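Local coordinates for cell surface protein (Faecalibacterium prausnitzii A2-165, PDB 4GT6) that is of unknown function but, as the leucine-rich-repeat part of a larger cell-surface protein, probably binds other proteins outside the cell, at residues C86-R91 with C113-D118; A109-S114 with A132-E137; F247-G252 with V270-S275; D221-E226 with R237-R242. One frame throughout, in Å; residues are numbered along the deposited sequence.

Contact 1: C86-R91 with C113-D118; sequences CTSLKR and CSELTD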
loop_
_atom_site.group_PDB
_atom_site.type_symbol
_atom_site.label_atom_id
_atom_site.label_comp_id
_atom_site.label_asym_id
_atom_site.label_seq_id
_atom_site.Cartn_x
_atom_site.Cartn_y
_atom_site.Cartn_z
ATOM N N CYS A 86 -0.122 -12.946 -14.995
ATOM C CA CYS A 86 -1.008 -13.258 -16.129
ATOM C C CYS A 86 -1.590 -11.899 -16.522
ATOM O O CYS A 86 -2.686 -11.502 -16.104
ATOM C CB CYS A 86 -2.065 -14.280 -15.738
ATOM S SG CYS A 86 -1.379 -15.940 -15.505
ATOM N N THR A 87 -0.781 -11.138 -17.248
ATOM C CA THR A 87 -0.987 -9.699 -17.443
ATOM C C THR A 87 -2.075 -9.336 -18.443
ATOM O O THR A 87 -2.402 -8.156 -18.530
ATOM C CB THR A 87 0.334 -9.000 -17.826
ATOM O OG1 THR A 87 0.786 -9.573 -19.033
ATOM C CG2 THR A 87 1.440 -9.205 -16.768
ATOM N N SER A 88 -2.661 -10.309 -19.158
ATOM C CA SER A 88 -3.780 -9.986 -20.050
ATOM C C SER A 88 -5.066 -10.678 -19.571
ATOM O O SER A 88 -6.103 -10.609 -20.241
ATOM C CB SER A 88 -3.441 -10.383 -21.494
ATOM O OG SER A 88 -2.521 -9.444 -22.049
ATOM N N LEU A 89 -4.989 -11.360 -18.415
ATOM C CA LEU A 89 -6.141 -12.058 -17.846
ATOM C C LEU A 89 -7.225 -11.015 -17.481
ATOM O O LEU A 89 -6.967 -10.119 -16.668
ATOM C CB LEU A 89 -5.717 -12.894 -16.632
ATOM C CG LEU A 89 -6.834 -13.603 -15.834
ATOM C CD1 LEU A 89 -7.553 -14.665 -16.694
ATOM C CD2 LEU A 89 -6.231 -14.307 -14.573
ATOM N N LYS A 90 -8.395 -11.111 -18.133
ATOM C CA LYS A 90 -9.492 -10.138 -17.939
ATOM C C LYS A 90 -10.478 -10.538 -16.869
ATOM O O LYS A 90 -11.041 -9.669 -16.194
ATOM C CB LYS A 90 -10.324 -9.981 -19.239
ATOM C CG LYS A 90 -9.578 -9.545 -20.503
ATOM C CD LYS A 90 -8.962 -8.177 -20.345
ATOM C CE LYS A 90 -8.548 -7.540 -21.661
ATOM N NZ LYS A 90 -7.942 -6.184 -21.416
ATOM N N ARG A 91 -10.751 -11.845 -16.759
ATOM C CA ARG A 91 -11.800 -12.324 -15.865
ATOM C C ARG A 91 -11.511 -13.695 -15.300
ATOM O O ARG A 91 -10.919 -14.548 -15.977
ATOM C CB ARG A 91 -13.160 -12.351 -16.617
ATOM C CG ARG A 91 -13.277 -13.384 -17.766
ATOM C CD ARG A 91 -14.438 -13.132 -18.734
ATOM N NE ARG A 91 -14.307 -11.824 -19.378
ATOM C CZ ARG A 91 -13.575 -11.574 -20.464
ATOM N NH1 ARG A 91 -12.943 -12.559 -21.091
ATOM N NH2 ARG A 91 -13.474 -10.339 -20.930
ATOM N N CYS A 113 -1.689 -9.073 -12.330
ATOM C CA CYS A 113 -2.791 -9.294 -13.306
ATOM C C CYS A 113 -3.400 -7.925 -13.557
ATOM O O CYS A 113 -4.501 -7.609 -13.091
ATOM C CB CYS A 113 -3.806 -10.299 -12.767
ATOM S SG CYS A 113 -3.136 -11.980 -12.613
ATOM N N SER A 114 -2.641 -7.107 -14.307
ATOM C CA SER A 114 -2.942 -5.692 -14.504
ATOM C C SER A 114 -4.139 -5.408 -15.435
ATOM O O SER A 114 -4.559 -4.252 -15.525
ATOM C CB SER A 114 -1.696 -4.940 -14.971
ATOM O OG SER A 114 -1.308 -5.331 -16.275
ATOM N N GLU A 115 -4.752 -6.439 -16.046
ATOM C CA GLU A 115 -5.941 -6.225 -16.884
ATOM C C GLU A 115 -7.173 -6.903 -16.295
ATOM O O GLU A 115 -8.259 -6.838 -16.884
ATOM C CB GLU A 115 -5.700 -6.694 -18.335
ATOM C CG GLU A 115 -4.752 -5.723 -19.007
ATOM C CD GLU A 115 -4.566 -5.839 -20.508
ATOM O OE1 GLU A 115 -5.157 -6.753 -21.119
ATOM O OE2 GLU A 115 -3.900 -4.950 -21.081
ATOM N N LEU A 116 -7.016 -7.495 -15.099
ATOM C CA LEU A 116 -8.079 -8.243 -14.436
ATOM C C LEU A 116 -9.172 -7.284 -13.911
ATOM O O LEU A 116 -8.866 -6.347 -13.192
ATOM C CB LEU A 116 -7.464 -9.083 -13.299
ATOM C CG LEU A 116 -8.416 -9.912 -12.454
ATOM C CD1 LEU A 116 -9.146 -11.021 -13.306
ATOM C CD2 LEU A 116 -7.652 -10.524 -11.274
ATOM N N THR A 117 -10.407 -7.463 -14.376
ATOM C CA THR A 117 -11.521 -6.581 -13.966
ATOM C C THR A 117 -12.649 -7.324 -13.237
ATOM O O THR A 117 -13.330 -6.718 -12.408
ATOM C CB THR A 117 -12.122 -5.840 -15.177
ATOM O OG1 THR A 117 -12.553 -6.786 -16.163
ATOM C CG2 THR A 117 -11.149 -4.850 -15.799
ATOM N N ASP A 118 -12.858 -8.608 -13.561
ATOM C CA ASP A 118 -13.953 -9.403 -13.000
ATOM C C ASP A 118 -13.419 -10.491 -12.099
ATOM O O ASP A 118 -12.785 -11.431 -12.582
ATOM C CB ASP A 118 -14.810 -10.011 -14.131
ATOM C CG ASP A 118 -15.414 -9.011 -15.105
ATOM O OD1 ASP A 118 -15.492 -7.810 -14.759
ATOM O OD2 ASP A 118 -15.820 -9.432 -16.209
HETATM O O HOH W 1 -3.917 -7.446 -23.358
HETATM O O HOH W 2 -9.076 -5.189 -18.834
#
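Lys90 reaches Glu115 by way of a bend: CG sits anti to the carbonyl carbon, and a turn at chi2 (-62°) brings CD to 3.8 Å from Glu115 O. Glu115 also places CG anti to its own carbonyl carbon (chi1 -72°), then runs out extended, with its CG 3.4 Å from Thr87 O. The two side chains cross obliquely, and Lys90 NZ settles on Glu115 OE1 at 2.9 Å, well above the carboxylate plane, to make a salt bridge. Two waters support it. One donates to Glu115 OE1 and is also hydrogen-bonded to Ser88 OG; the other accepts from Lys90 NZ and donates to Glu115 O.

Beneath this polar layer, Thr117 N gives a nearly straight hydrogen bond to Lys90 O (2.9 Å, 176° at the hydrogen), and Asp118 N adds a weak one to the same oxygen. Deeper still the contact is apolar: Leu89 CG lies 4.3 Å from Leu116 CD1, and Cys86 CB 4.0 Å from Cys113 SG, with Leu89 packing on Val69 of the preceding coil. Each segment opens with a type I turn, Cys86 to Leu89 and Cys113 to Leu116, as successive coils of a BspA-type leucine-rich-repeat solenoid repeat one shape. Chemically, buried leucine and cysteine rows hold the coils together from inside, while the watered ion pair ties them at the surface.

Contact 2: A109-S114 with A132-E137; sequences AFMFCS and AFHHCE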
loop_
_atom_site.group_PDB
_atom_site.type_symbol
_atom_site.label_atom_id
_atom_site.label_comp_id
_atom_site.label_asym_id
_atom_site.label_seq_id
_atom_site.Cartn_x
_atom_site.Cartn_y
_atom_site.Cartn_z
ATOM N N ALA A 109 -1.584 -14.380 -5.375
ATOM C CA ALA A 109 -2.348 -15.249 -6.311
ATOM C C ALA A 109 -2.654 -14.551 -7.635
ATOM O O ALA A 109 -2.581 -15.198 -8.681
ATOM C CB ALA A 109 -3.620 -15.747 -5.665
ATOM N N PHE A 110 -2.920 -13.238 -7.609
ATOM C CA PHE A 110 -3.227 -12.494 -8.840
ATOM C C PHE A 110 -2.299 -11.307 -8.966
ATOM O O PHE A 110 -2.626 -10.320 -9.632
ATOM C CB PHE A 110 -4.707 -12.054 -8.849
ATOM C CG PHE A 110 -5.637 -13.238 -8.858
ATOM C CD1 PHE A 110 -5.986 -13.860 -10.060
ATOM C CD2 PHE A 110 -6.140 -13.758 -7.670
ATOM C CE1 PHE A 110 -6.831 -14.968 -10.070
ATOM C CE2 PHE A 110 -6.990 -14.870 -7.679
ATOM C CZ PHE A 110 -7.307 -15.488 -8.880
HETATM N N MSE A 111 -1.116 -11.386 -8.337
HETATM C CA MSE A 111 -0.176 -10.259 -8.453
HETATM C C MSE A 111 0.244 -10.038 -9.909
HETATM O O MSE A 111 0.471 -11.007 -10.634
HETATM C CB MSE A 111 1.056 -10.501 -7.578
HETATM C CG MSE A 111 2.112 -9.422 -7.716
HETATM SE SE MSE A 111 3.251 -9.591 -6.137
HETATM C CE MSE A 111 4.665 -8.310 -6.626
ATOM N N PHE A 112 0.275 -8.756 -10.342
ATOM C CA PHE A 112 0.609 -8.322 -11.707
ATOM C C PHE A 112 -0.454 -8.695 -12.748
ATOM O O PHE A 112 -0.175 -8.558 -13.950
ATOM C CB PHE A 112 2.003 -8.823 -12.175
ATOM C CG PHE A 112 3.173 -8.265 -11.393
ATOM C CD1 PHE A 112 3.335 -6.890 -11.234
ATOM C CD2 PHE A 112 4.139 -9.114 -10.857
ATOM C CE1 PHE A 112 4.421 -6.374 -10.513
ATOM C CE2 PHE A 112 5.240 -8.602 -10.173
ATOM C CZ PHE A 112 5.383 -7.233 -10.015
ATOM N N CYS A 113 -1.689 -9.073 -12.330
ATOM C CA CYS A 113 -2.791 -9.294 -13.306
ATOM C C CYS A 113 -3.400 -7.925 -13.557
ATOM O O CYS A 113 -4.501 -7.609 -13.091
ATOM C CB CYS A 113 -3.806 -10.299 -12.767
ATOM S SG CYS A 113 -3.136 -11.980 -12.613
ATOM N N SER A 114 -2.641 -7.107 -14.307
ATOM C CA SER A 114 -2.942 -5.692 -14.504
ATOM C C SER A 114 -4.139 -5.408 -15.435
ATOM O O SER A 114 -4.559 -4.252 -15.525
ATOM C CB SER A 114 -1.696 -4.940 -14.971
ATOM O OG SER A 114 -1.308 -5.331 -16.275
ATOM N N ALA A 132 -2.188 -10.463 -2.707
ATOM C CA ALA A 132 -2.984 -11.284 -3.618
ATOM C C ALA A 132 -3.452 -10.494 -4.833
ATOM O O ALA A 132 -3.601 -11.094 -5.893
ATOM C CB ALA A 132 -4.186 -11.865 -2.889
ATOM N N PHE A 133 -3.637 -9.149 -4.717
ATOM C CA PHE A 133 -4.097 -8.372 -5.869
ATOM C C PHE A 133 -3.150 -7.217 -6.156
ATOM O O PHE A 133 -3.572 -6.195 -6.696
ATOM C CB PHE A 133 -5.549 -7.879 -5.643
ATOM C CG PHE A 133 -6.509 -9.053 -5.575
ATOM C CD1 PHE A 133 -6.932 -9.695 -6.739
ATOM C CD2 PHE A 133 -6.946 -9.544 -4.347
ATOM C CE1 PHE A 133 -7.799 -10.792 -6.678
ATOM C CE2 PHE A 133 -7.799 -10.659 -4.282
ATOM C CZ PHE A 133 -8.180 -11.300 -5.451
ATOM N N HIS A 134 -1.887 -7.364 -5.755
ATOM C CA HIS A 134 -0.854 -6.343 -5.949
ATOM C C HIS A 134 -0.709 -6.058 -7.465
ATOM O O HIS A 134 -0.557 -6.992 -8.249
ATOM C CB HIS A 134 0.461 -6.841 -5.315
ATOM C CG HIS A 134 1.614 -5.875 -5.284
ATOM N ND1 HIS A 134 2.764 -6.169 -4.567
ATOM C CD2 HIS A 134 1.785 -4.683 -5.903
ATOM C CE1 HIS A 134 3.584 -5.150 -4.761
ATOM N NE2 HIS A 134 3.042 -4.234 -5.563
ATOM N N HIS A 135 -0.783 -4.769 -7.874
ATOM C CA HIS A 135 -0.671 -4.334 -9.283
ATOM C C HIS A 135 -1.818 -4.867 -10.184
ATOM O O HIS A 135 -1.627 -5.023 -11.401
ATOM C CB HIS A 135 0.705 -4.674 -9.895
ATOM C CG HIS A 135 1.693 -3.549 -9.780
ATOM N ND1 HIS A 135 1.572 -2.405 -10.560
ATOM C CD2 HIS A 135 2.764 -3.412 -8.963
ATOM C CE1 HIS A 135 2.584 -1.620 -10.204
ATOM N NE2 HIS A 135 3.330 -2.184 -9.248
ATOM N N CYS A 136 -3.018 -5.090 -9.604
ATOM C CA CYS A 136 -4.208 -5.380 -10.385
ATOM C C CYS A 136 -4.788 -4.017 -10.734
ATOM O O CYS A 136 -5.761 -3.545 -10.145
ATOM C CB CYS A 136 -5.173 -6.281 -9.629
ATOM S SG CYS A 136 -4.586 -7.997 -9.522
ATOM N N GLU A 137 -4.122 -3.378 -11.708
ATOM C CA GLU A 137 -4.289 -1.986 -12.130
ATOM C C GLU A 137 -5.628 -1.630 -12.752
ATOM O O GLU A 137 -5.882 -0.438 -12.947
ATOM C CB GLU A 137 -3.167 -1.623 -13.115
ATOM C CG GLU A 137 -1.782 -1.808 -12.503
ATOM C CD GLU A 137 -0.627 -1.471 -13.423
ATOM O OE1 GLU A 137 -0.867 -0.826 -14.465
ATOM O OE2 GLU A 137 0.528 -1.795 -13.069
HETATM O O HOH W 3 0.496 -2.712 -16.797
#
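Phe110 and Phe133 form the tight end of this contact. Their rings lie side by side and point the same way, planes within 2° of parallel but slid so far that they barely overlap, with Phe110 CD2 3.5 Å from Phe133 CE1. Phe83 meets the Phe110 ring from the coil before, which lengthens the aromatic row. Backbone bonds fix the spacing: Phe110 N to Ala132 O at 2.8 Å and Phe112 N to His134 O at 2.9 Å.

Next comes Met111, a buried selenomethionine that sets CG anti to the backbone N (chi1 176°) and stretches out beside His134, its CE 3.5 Å from His134 ND1; that nitrogen is hydrogen-bonded to Glu131. The partly exposed side begins with Phe112 and His135, which meet with their planes tilted, 29° apart, and Phe112 CE1 3.7 Å from His135 CD2. His135 ND1 donates to Glu137 OE2 at 2.8 Å, and its ring also meets Tyr158. An alanine at His135 would probably leave Glu137 OE2 without this donor and open a gap between the rings of Phe112 and Tyr158. At the outer end a water bridges Ser114 OG and Glu137 OE1 over long bonds, while Ser114 CB packs 3.9 Å from Glu137 CD. The chemistry thus grades from a buried row of phenylalanine rings to a histidine-carboxylate hydrogen bond with a water at its outer end.

Contact 3: F247-G252 with V270-S275; sequences FKIPNG and VKMPDS. With EDO (1,2-ethanediol), chain I.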
loop_
_atom_site.group_PDB
_atom_site.type_symbol
_atom_site.label_atom_id
_atom_site.label_comp_id
_atom_site.label_asym_id
_atom_site.label_seq_id
_atom_site.Cartn_x
_atom_site.Cartn_y
_atom_site.Cartn_z
ATOM N N PHE A 247 -3.792 23.895 7.234
ATOM C CA PHE A 247 -4.140 22.878 8.225
ATOM C C PHE A 247 -3.247 23.056 9.431
ATOM O O PHE A 247 -2.060 23.298 9.275
ATOM C CB PHE A 247 -4.042 21.440 7.666
ATOM C CG PHE A 247 -4.459 20.388 8.686
ATOM C CD1 PHE A 247 -5.783 20.298 9.121
ATOM C CD2 PHE A 247 -3.523 19.505 9.226
ATOM C CE1 PHE A 247 -6.164 19.341 10.075
ATOM C CE2 PHE A 247 -3.914 18.515 10.142
ATOM C CZ PHE A 247 -5.225 18.455 10.579
ATOM N N LYS A 248 -3.825 22.992 10.627
ATOM C CA LYS A 248 -3.063 23.033 11.867
ATOM C C LYS A 248 -3.189 21.658 12.503
ATOM O O LYS A 248 -4.295 21.218 12.846
ATOM C CB LYS A 248 -3.545 24.141 12.834
ATOM C CG LYS A 248 -2.730 24.181 14.141
ATOM C CD LYS A 248 -3.161 25.333 15.076
ATOM C CE LYS A 248 -4.454 25.066 15.857
ATOM N NZ LYS A 248 -5.004 26.345 16.429
ATOM N N ILE A 249 -2.061 20.976 12.659
ATOM C CA ILE A 249 -2.061 19.648 13.293
ATOM C C ILE A 249 -2.442 19.851 14.780
ATOM O O ILE A 249 -1.850 20.695 15.453
ATOM C CB ILE A 249 -0.688 18.959 13.116
ATOM C CG1 ILE A 249 -0.434 18.658 11.612
ATOM C CG2 ILE A 249 -0.605 17.673 13.975
ATOM C CD1 ILE A 249 1.040 18.308 11.283
ATOM N N PRO A 250 -3.427 19.097 15.310
ATOM C CA PRO A 250 -3.853 19.342 16.700
ATOM C C PRO A 250 -2.791 19.057 17.740
ATOM O O PRO A 250 -1.995 18.114 17.621
ATOM C CB PRO A 250 -5.020 18.373 16.912
ATOM C CG PRO A 250 -5.497 18.013 15.538
ATOM C CD PRO A 250 -4.300 18.115 14.630
ATOM N N ASN A 251 -2.825 19.866 18.791
ATOM C CA ASN A 251 -2.041 19.619 19.991
ATOM C C ASN A 251 -2.464 18.222 20.516
ATOM O O ASN A 251 -3.652 17.897 20.488
ATOM C CB ASN A 251 -2.340 20.706 21.026
ATOM C CG ASN A 251 -1.621 20.521 22.326
ATOM O OD1 ASN A 251 -0.491 20.040 22.356
ATOM N ND2 ASN A 251 -2.260 20.913 23.432
ATOM N N GLY A 252 -1.502 17.404 20.916
ATOM C CA GLY A 252 -1.788 16.037 21.357
ATOM C C GLY A 252 -1.320 15.008 20.340
ATOM O O GLY A 252 -1.310 13.805 20.630
ATOM N N VAL A 270 1.056 24.496 6.522
ATOM C CA VAL A 270 0.857 23.507 7.585
ATOM C C VAL A 270 1.504 24.039 8.876
ATOM O O VAL A 270 2.558 24.682 8.822
ATOM C CB VAL A 270 1.343 22.076 7.204
ATOM C CG1 VAL A 270 2.852 22.016 6.951
ATOM C CG2 VAL A 270 0.909 21.027 8.241
ATOM N N LYS A 271 0.853 23.777 10.030
ATOM C CA LYS A 271 1.379 24.180 11.331
ATOM C C LYS A 271 1.435 22.959 12.233
ATOM O O LYS A 271 0.476 22.191 12.290
ATOM C CB LYS A 271 0.553 25.318 11.949
ATOM C CG LYS A 271 0.755 26.615 11.176
ATOM C CD LYS A 271 -0.075 27.789 11.657
ATOM C CE LYS A 271 0.093 28.984 10.744
ATOM N NZ LYS A 271 1.518 29.406 10.612
HETATM N N MSE A 272 2.592 22.738 12.871
HETATM C CA MSE A 272 2.812 21.596 13.775
HETATM C C MSE A 272 2.794 22.066 15.211
HETATM O O MSE A 272 3.487 23.037 15.500
HETATM C CB MSE A 272 4.195 20.935 13.548
HETATM C CG MSE A 272 4.410 20.371 12.224
HETATM SE SE MSE A 272 6.160 19.552 12.303
HETATM C CE MSE A 272 6.441 19.816 10.404
ATOM N N PRO A 273 2.128 21.332 16.137
ATOM C CA PRO A 273 2.234 21.675 17.554
ATOM C C PRO A 273 3.576 21.180 18.099
ATOM O O PRO A 273 4.172 20.247 17.511
ATOM C CB PRO A 273 1.057 20.899 18.179
ATOM C CG PRO A 273 0.978 19.649 17.354
ATOM C CD PRO A 273 1.335 20.097 15.935
ATOM N N ASP A 274 3.999 21.706 19.267
ATOM C CA ASP A 274 5.259 21.271 19.872
ATOM C C ASP A 274 5.157 19.850 20.460
ATOM O O ASP A 274 6.190 19.256 20.779
ATOM C CB ASP A 274 5.755 22.273 20.918
ATOM C CG ASP A 274 6.146 23.623 20.326
ATOM O OD1 ASP A 274 6.518 23.669 19.126
ATOM O OD2 ASP A 274 6.095 24.625 21.063
ATOM N N SER A 275 3.931 19.270 20.516
ATOM C CA SER A 275 3.766 17.874 20.955
ATOM C C SER A 275 4.338 16.914 19.895
ATOM O O SER A 275 4.645 15.772 20.228
ATOM C CB SER A 275 2.299 17.547 21.261
ATOM O OG SER A 275 1.430 17.748 20.157
HETATM C C1 EDO I . 5.168 25.814 16.631
HETATM O O1 EDO I . 4.693 24.698 17.368
HETATM C C2 EDO I . 6.171 26.641 17.486
HETATM O O2 EDO I . 7.339 25.874 17.752
HETATM O O HOH W 4 1.838 21.127 21.894
#
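Phe247, paired with Val270 across the two strands, carries the aromatic ring of this contact; that ring meets Tyr238, the planes about 55° apart. Pro273 brings a puckered ring instead, whose CD, CG and CB meet the backbone of Ile249, Pro250 and Asn251 in turn: CD is 3.3 Å from Ile249 O, CG 3.4 Å from Pro250 O, and CB near Asn251 CA. Ile249 crosses Pro273 at about a right angle; chi2 near 165° carries its CD1 out to 4.1 Å from Met272 CG, the two side chains side by side.

The backbones pair as parallel strands, Lys271 N donating to Phe247 O at 3.0 Å and Ile249 N to Lys271 O at 2.8 Å. Beyond the strands Ser275 takes over: its OG accepts from Gly252 N at 3.0 Å and is also hydrogen-bonded to Val253 O. An alanine at Ser275 would probably leave both Gly252 N and Val253 O without this partner. Asn251 OD1 takes a water that also bonds weakly to Ser275 N. An ethanediol, probably from the crystallisation liquor, donates from its O2 to Asp274 OD1 at 2.7 Å.

Strands 246-248, 269-271 and 292-294 lie in that order in one parallel sheet of the leucine-rich-repeat solenoid. Lys271 forms a salt bridge with Glu294 there, while inside the coil Ile249 and Met272 both pack on Ile256 of strand 253-256.

Contact 4: D221-E226 with R237-R242; sequences DNVLYE and RYPSQR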
loop_
_atom_site.group_PDB
_atom_site.type_symbol
_atom_site.label_atom_id
_atom_site.label_comp_id
_atom_site.label_asym_id
_atom_site.label_seq_id
_atom_site.Cartn_x
_atom_site.Cartn_y
_atom_site.Cartn_z
ATOM N N ASP A 221 -11.807 15.463 12.393
ATOM C CA ASP A 221 -11.802 16.580 11.440
ATOM C C ASP A 221 -11.271 16.087 10.060
ATOM O O ASP A 221 -10.383 16.698 9.452
ATOM C CB ASP A 221 -10.984 17.770 11.998
ATOM C CG ASP A 221 -10.902 18.995 11.089
ATOM O OD1 ASP A 221 -11.913 19.316 10.429
ATOM O OD2 ASP A 221 -9.817 19.631 11.043
ATOM N N ASN A 222 -11.798 14.937 9.602
ATOM C CA ASN A 222 -11.500 14.321 8.292
ATOM C C ASN A 222 -9.982 14.016 8.090
ATOM O O ASN A 222 -9.435 14.217 7.015
ATOM C CB ASN A 222 -12.019 15.218 7.154
ATOM C CG ASN A 222 -12.028 14.515 5.813
ATOM O OD1 ASN A 222 -12.123 13.303 5.744
ATOM N ND2 ASN A 222 -11.919 15.259 4.739
ATOM N N VAL A 223 -9.321 13.560 9.135
ATOM C CA VAL A 223 -7.910 13.182 9.087
ATOM C C VAL A 223 -7.818 11.884 9.856
ATOM O O VAL A 223 -8.459 11.762 10.901
ATOM C CB VAL A 223 -6.986 14.299 9.676
ATOM C CG1 VAL A 223 -5.534 13.838 9.735
ATOM C CG2 VAL A 223 -7.099 15.597 8.878
ATOM N N LEU A 224 -7.044 10.895 9.349
ATOM C CA LEU A 224 -6.951 9.625 10.060
ATOM C C LEU A 224 -5.777 9.633 11.021
ATOM O O LEU A 224 -4.657 9.985 10.637
ATOM C CB LEU A 224 -6.802 8.456 9.059
ATOM C CG LEU A 224 -6.925 7.040 9.652
ATOM C CD1 LEU A 224 -8.332 6.781 10.248
ATOM C CD2 LEU A 224 -6.630 5.994 8.554
ATOM N N TYR A 225 -6.035 9.188 12.251
ATOM C CA TYR A 225 -5.041 9.086 13.315
ATOM C C TYR A 225 -4.978 7.683 13.860
ATOM O O TYR A 225 -5.929 6.914 13.718
ATOM C CB TYR A 225 -5.397 10.038 14.497
ATOM C CG TYR A 225 -5.367 11.502 14.123
ATOM C CD1 TYR A 225 -6.498 12.136 13.617
ATOM C CD2 TYR A 225 -4.197 12.252 14.251
ATOM C CE1 TYR A 225 -6.455 13.473 13.200
ATOM C CE2 TYR A 225 -4.148 13.593 13.858
ATOM C CZ TYR A 225 -5.285 14.202 13.347
ATOM O OH TYR A 225 -5.242 15.518 12.944
ATOM N N GLU A 226 -3.881 7.388 14.555
ATOM C CA GLU A 226 -3.697 6.196 15.385
ATOM C C GLU A 226 -3.662 6.705 16.814
ATOM O O GLU A 226 -2.840 7.571 17.121
ATOM C CB GLU A 226 -2.395 5.460 15.042
ATOM C CG GLU A 226 -2.118 4.284 15.972
ATOM C CD GLU A 226 -0.840 3.572 15.592
ATOM O OE1 GLU A 226 -0.855 2.805 14.603
ATOM O OE2 GLU A 226 0.207 3.915 16.176
ATOM N N ARG A 237 -3.001 9.721 7.957
ATOM C CA ARG A 237 -3.448 10.022 6.599
ATOM C C ARG A 237 -4.285 11.304 6.532
ATOM O O ARG A 237 -5.399 11.370 7.062
ATOM C CB ARG A 237 -4.259 8.840 5.994
ATOM C CG ARG A 237 -4.739 9.041 4.561
ATOM C CD ARG A 237 -3.601 8.920 3.537
ATOM N NE ARG A 237 -3.023 10.231 3.201
ATOM C CZ ARG A 237 -2.027 10.410 2.339
ATOM N NH1 ARG A 237 -1.419 9.364 1.785
ATOM N NH2 ARG A 237 -1.628 11.639 2.020
ATOM N N TYR A 238 -3.719 12.315 5.873
ATOM C CA TYR A 238 -4.411 13.557 5.534
ATOM C C TYR A 238 -4.910 13.363 4.094
ATOM O O TYR A 238 -4.113 12.948 3.255
ATOM C CB TYR A 238 -3.479 14.757 5.676
ATOM C CG TYR A 238 -4.165 16.078 5.387
ATOM C CD1 TYR A 238 -4.235 16.582 4.087
ATOM C CD2 TYR A 238 -4.684 16.854 6.418
ATOM C CE1 TYR A 238 -4.863 17.798 3.817
ATOM C CE2 TYR A 238 -5.288 18.086 6.165
ATOM C CZ TYR A 238 -5.374 18.552 4.862
ATOM O OH TYR A 238 -5.985 19.754 4.615
ATOM N N PRO A 239 -6.196 13.625 3.772
ATOM C CA PRO A 239 -6.691 13.309 2.413
ATOM C C PRO A 239 -6.071 14.223 1.361
ATOM O O PRO A 239 -6.142 15.435 1.496
ATOM C CB PRO A 239 -8.225 13.470 2.509
ATOM C CG PRO A 239 -8.514 14.023 3.854
ATOM C CD PRO A 239 -7.260 14.142 4.660
ATOM N N SER A 240 -5.383 13.636 0.363
ATOM C CA SER A 240 -4.643 14.410 -0.646
ATOM C C SER A 240 -5.507 15.389 -1.444
ATOM O O SER A 240 -4.996 16.410 -1.893
ATOM C CB SER A 240 -3.937 13.471 -1.620
ATOM O OG SER A 240 -2.873 12.804 -0.956
ATOM N N GLN A 241 -6.800 15.085 -1.618
ATOM C CA GLN A 241 -7.700 15.953 -2.373
ATOM C C GLN A 241 -8.463 16.945 -1.486
ATOM O O GLN A 241 -9.278 17.719 -2.002
ATOM C CB GLN A 241 -8.662 15.112 -3.240
ATOM C CG GLN A 241 -7.933 14.401 -4.384
ATOM C CD GLN A 241 -7.327 15.368 -5.377
ATOM O OE1 GLN A 241 -7.927 16.374 -5.748
ATOM N NE2 GLN A 241 -6.135 15.087 -5.835
ATOM N N ARG A 242 -8.146 17.004 -0.179
ATOM C CA ARG A 242 -8.779 17.990 0.720
ATOM C C ARG A 242 -8.403 19.401 0.244
ATOM O O ARG A 242 -7.218 19.716 0.086
ATOM C CB ARG A 242 -8.348 17.734 2.159
ATOM C CG ARG A 242 -9.023 18.648 3.134
ATOM C CD ARG A 242 -8.886 18.073 4.507
ATOM N NE ARG A 242 -9.344 19.045 5.499
ATOM C CZ ARG A 242 -9.505 18.744 6.776
ATOM N NH1 ARG A 242 -9.231 17.525 7.214
ATOM N NH2 ARG A 242 -9.957 19.656 7.625
#
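Arg242 meets Asp221 at two levels. With CG anti to the backbone N (chi1 -176°), its side chain extends straight on to NE. NH1 donates to Asp221 O at 2.6 Å, the oxygen tilted 20° from the guanidinium plane, while NH2 reaches both carboxylate oxygens, OD1 and OD2, each at 3.4 Å, as weak bonds within a salt bridge. The carboxylate and guanidinium planes stand 89° apart. NH1 also bonds weakly to Asn222 O, so one nitrogen serves two successive carbonyls.

Around this pair come Val223 and Pro239: Val223 CG2 touches Tyr238 CD2 at 3.7 Å, and Pro239 CD lies 3.2 Å from Asn222 O. Further along, Leu224 and Arg237 form an antiparallel hydrogen-bonded pair, with Leu224 N to Arg237 O at 2.9 Å and Arg237 N to Leu224 O at 3.2 Å.

The second shell sets these groups in place. Asp244 forms a salt bridge with Arg242 NE. Ile210 N and Ser208 O hold Asn222. Asp262 pairs with NH1 of Arg237, which curls back to grip Tyr238 O side-on through NE and NH2, and the Tyr238 ring stacks on Phe261. Asp221 and Asn222 both take left-handed backbone angles as the chain turns into strand 224-227. That strand and 233-237 make a beta hairpin, an antiparallel element joined through 233-237 to parallel strand 253-256 of the leucine-rich-repeat solenoid.

Overall arrangement
The four contacts fall into two touching pairs spread along the curved solenoid. Contacts 1 and 2 share Cys113 and Ser114, their centres about 8 Å apart, so three consecutive coils are joined; Leu116 CD2 meets Phe110 CD1 at 3.9 Å between them. Contacts 3 and 4, about 14 Å apart between centres, meet where Phe247 CG lies 3.5 Å from Tyr238 CE2 and Pro250 packs against Tyr225, so the hairpin abuts the sheet. Contacts 1 and 3 lie on opposite sides of the chain's centre, about 44 Å between centres. In contact 3 the Met272 side chain lies about 10 Å from the sodium ion bound by Ser297 and Glu320, and Asp274 hydrogen-bonds Ser297 N.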